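Side-chain contact in universal stress protein (Mycobacterium smegmatis, PDB 5AHW), which binds cyclic AMP as a homodimeric member of the universal stress protein family and is probably a signalling protein: residues 73-78 / 86-91. Sequence-based numbering, arbitrary orientation.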
loop_
_atom_site.group_PDB
_atom_site.type_symbol
_atom_site.label_atom_id
_atom_site.label_comp_id
_atom_site.label_asym_id
_atom_site.label_seq_id
_atom_site.Cartn_x
_atom_site.Cartn_y
_atom_site.Cartn_z
ATOM N N GLU B 73 -5.350 -22.404 1.864
ATOM C CA GLU B 73 -4.321 -21.954 2.781
ATOM C C GLU B 73 -4.370 -20.434 2.927
ATOM O O GLU B 73 -4.326 -19.936 4.049
ATOM C CB GLU B 73 -2.951 -22.463 2.383
ATOM C CG GLU B 73 -1.806 -21.992 3.295
ATOM C CD GLU B 73 -1.810 -22.589 4.717
ATOM O OE1 GLU B 73 -2.519 -23.602 5.000
ATOM O OE2 GLU B 73 -1.060 -22.020 5.561
ATOM N N ALA B 74 -4.515 -19.692 1.834
ATOM C CA ALA B 74 -4.602 -18.243 1.977
ATOM C C ALA B 74 -5.760 -17.846 2.859
ATOM O O ALA B 74 -5.669 -16.901 3.648
ATOM C CB ALA B 74 -4.703 -17.538 0.636
ATOM N N ASN B 75 -6.861 -18.556 2.697
ATOM C CA ASN B 75 -8.048 -18.343 3.531
ATOM C C ASN B 75 -7.771 -18.552 5.037
ATOM O O ASN B 75 -8.120 -17.724 5.866
ATOM C CB ASN B 75 -9.169 -19.299 3.084
ATOM C CG ASN B 75 -10.524 -18.906 3.630
ATOM O OD1 ASN B 75 -10.673 -18.595 4.802
ATOM N ND2 ASN B 75 -11.545 -18.943 2.764
ATOM N N ASP B 76 -7.162 -19.680 5.360
ATOM C CA ASP B 76 -6.746 -19.967 6.719
ATOM C C ASP B 76 -5.830 -18.859 7.250
ATOM O O ASP B 76 -5.989 -18.433 8.380
ATOM C CB ASP B 76 -6.057 -21.332 6.804
ATOM C CG ASP B 76 -7.020 -22.479 6.574
ATOM O OD1 ASP B 76 -8.239 -22.280 6.780
ATOM O OD2 ASP B 76 -6.564 -23.592 6.204
ATOM N N ARG B 77 -4.907 -18.354 6.437
ATOM C CA ARG B 77 -3.977 -17.329 6.919
ATOM C C ARG B 77 -4.749 -16.058 7.187
ATOM O O ARG B 77 -4.590 -15.456 8.243
ATOM C CB ARG B 77 -2.890 -17.073 5.902
ATOM C CG ARG B 77 -1.922 -18.217 5.777
ATOM C CD ARG B 77 -0.985 -18.192 6.950
ATOM N NE ARG B 77 -0.082 -17.094 6.726
ATOM C CZ ARG B 77 1.116 -17.231 6.155
ATOM N NH1 ARG B 77 1.553 -18.395 5.774
ATOM N NH2 ARG B 77 1.902 -16.193 6.023
ATOM N N ALA B 78 -5.622 -15.665 6.253
ATOM C CA ALA B 78 -6.420 -14.450 6.432
ATOM C C ALA B 78 -7.376 -14.530 7.616
ATOM O O ALA B 78 -7.560 -13.573 8.350
ATOM C CB ALA B 78 -7.177 -14.135 5.189
ATOM N N ILE B 86 -14.497 -13.431 3.884
ATOM C CA ILE B 86 -13.469 -13.828 2.902
ATOM C C ILE B 86 -14.058 -14.592 1.730
ATOM O O ILE B 86 -14.839 -15.527 1.893
ATOM C CB ILE B 86 -12.426 -14.731 3.574
ATOM C CG1 ILE B 86 -11.853 -14.027 4.807
ATOM C CG2 ILE B 86 -11.330 -15.118 2.599
ATOM C CD1 ILE B 86 -11.169 -14.964 5.771
ATOM N N GLU B 87 -13.649 -14.207 0.533
ATOM C CA GLU B 87 -14.168 -14.778 -0.688
ATOM C C GLU B 87 -12.933 -15.282 -1.414
ATOM O O GLU B 87 -11.916 -14.595 -1.370
ATOM C CB GLU B 87 -14.841 -13.665 -1.443
ATOM C CG GLU B 87 -15.586 -14.048 -2.707
ATOM C CD GLU B 87 -16.337 -12.862 -3.337
ATOM O OE1 GLU B 87 -17.406 -12.517 -2.790
ATOM O OE2 GLU B 87 -15.853 -12.276 -4.369
ATOM N N GLU B 88 -12.963 -16.481 -2.012
ATOM C CA GLU B 88 -11.802 -16.955 -2.821
ATOM C C GLU B 88 -12.156 -16.831 -4.333
ATOM O O GLU B 88 -13.291 -17.205 -4.733
ATOM C CB GLU B 88 -11.478 -18.401 -2.477
ATOM C CG GLU B 88 -11.243 -18.737 -1.025
ATOM C CD GLU B 88 -11.187 -20.231 -0.789
ATOM O OE1 GLU B 88 -11.181 -20.976 -1.760
ATOM O OE2 GLU B 88 -11.158 -20.713 0.349
ATOM N N ARG B 89 -11.255 -16.280 -5.154
ATOM C CA ARG B 89 -11.488 -16.153 -6.607
ATOM C C ARG B 89 -10.349 -16.768 -7.441
ATOM O O ARG B 89 -9.325 -16.124 -7.603
ATOM C CB ARG B 89 -11.586 -14.687 -7.024
ATOM C CG ARG B 89 -12.587 -13.839 -6.275
ATOM C CD ARG B 89 -14.018 -14.173 -6.614
ATOM N NE ARG B 89 -14.128 -14.047 -8.056
ATOM C CZ ARG B 89 -14.603 -12.994 -8.716
ATOM N NH1 ARG B 89 -15.163 -11.965 -8.075
ATOM N NH2 ARG B 89 -14.537 -13.022 -10.049
ATOM N N PRO B 90 -10.512 -18.000 -7.943
ATOM C CA PRO B 90 -9.569 -18.535 -8.911
ATOM C C PRO B 90 -9.786 -17.796 -10.201
ATOM O O PRO B 90 -10.857 -17.811 -10.670
ATOM C CB PRO B 90 -10.014 -19.989 -9.087
ATOM C CG PRO B 90 -11.410 -20.035 -8.572
ATOM C CD PRO B 90 -11.586 -18.941 -7.607
ATOM N N VAL B 91 -8.791 -17.119 -10.748
ATOM C CA VAL B 91 -8.970 -16.328 -11.950
ATOM C C VAL B 91 -8.093 -16.844 -13.074
ATOM O O VAL B 91 -6.890 -17.064 -12.892
ATOM C CB VAL B 91 -8.647 -14.845 -11.707
ATOM C CG1 VAL B 91 -8.696 -14.081 -13.042
ATOM C CG2 VAL B 91 -9.654 -14.294 -10.748
HETATM O O HOH W 1 -14.337 -18.373 2.535
#
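Asn-75 reaches from the helix to the strand and grips it twice through one amide nitrogen. Its CG lies anti to the backbone N (chi1 -165°), which swings the amide off the helix to the strand. There ND2 donates to OE2 of Glu-88 at 3.0 Å, with a bent N-H...O angle of 149°, meeting the anti lone pair of that oxygen. The carboxylate arrives on an extended chain and stands nearly perpendicular to the amide. A water carries the second link: ND2 donates to it at 2.9 Å, and it donates in turn to the backbone O of Ile-86 at 3.0 Å. Two bonds on ND2 should hold the amide against rotation.

The close-packed part is small and centres on Ile-86. Its CD1 meets the buried CB of Ala-78 at 4.1 Å and, on another side, OD1 of Asn-75 at 3.8 Å, while its CG2 lies against the same amide. The polar side is looser: Glu-88, itself partly exposed, and the water make the link there in place of close packing.

Residues 73-78 run nearly antiparallel to 86-91. Strand 34-41, helix 65-80 and strand 86-92 form a beta-alpha-beta crossover of this HUP-type fold, the two strands parallel and adjacent, with 86-92 outermost on its side of the sheet within the chain. Beyond Ala-78 lie Leu-35 of strand 34-41 and Val-21 of helix 15-31.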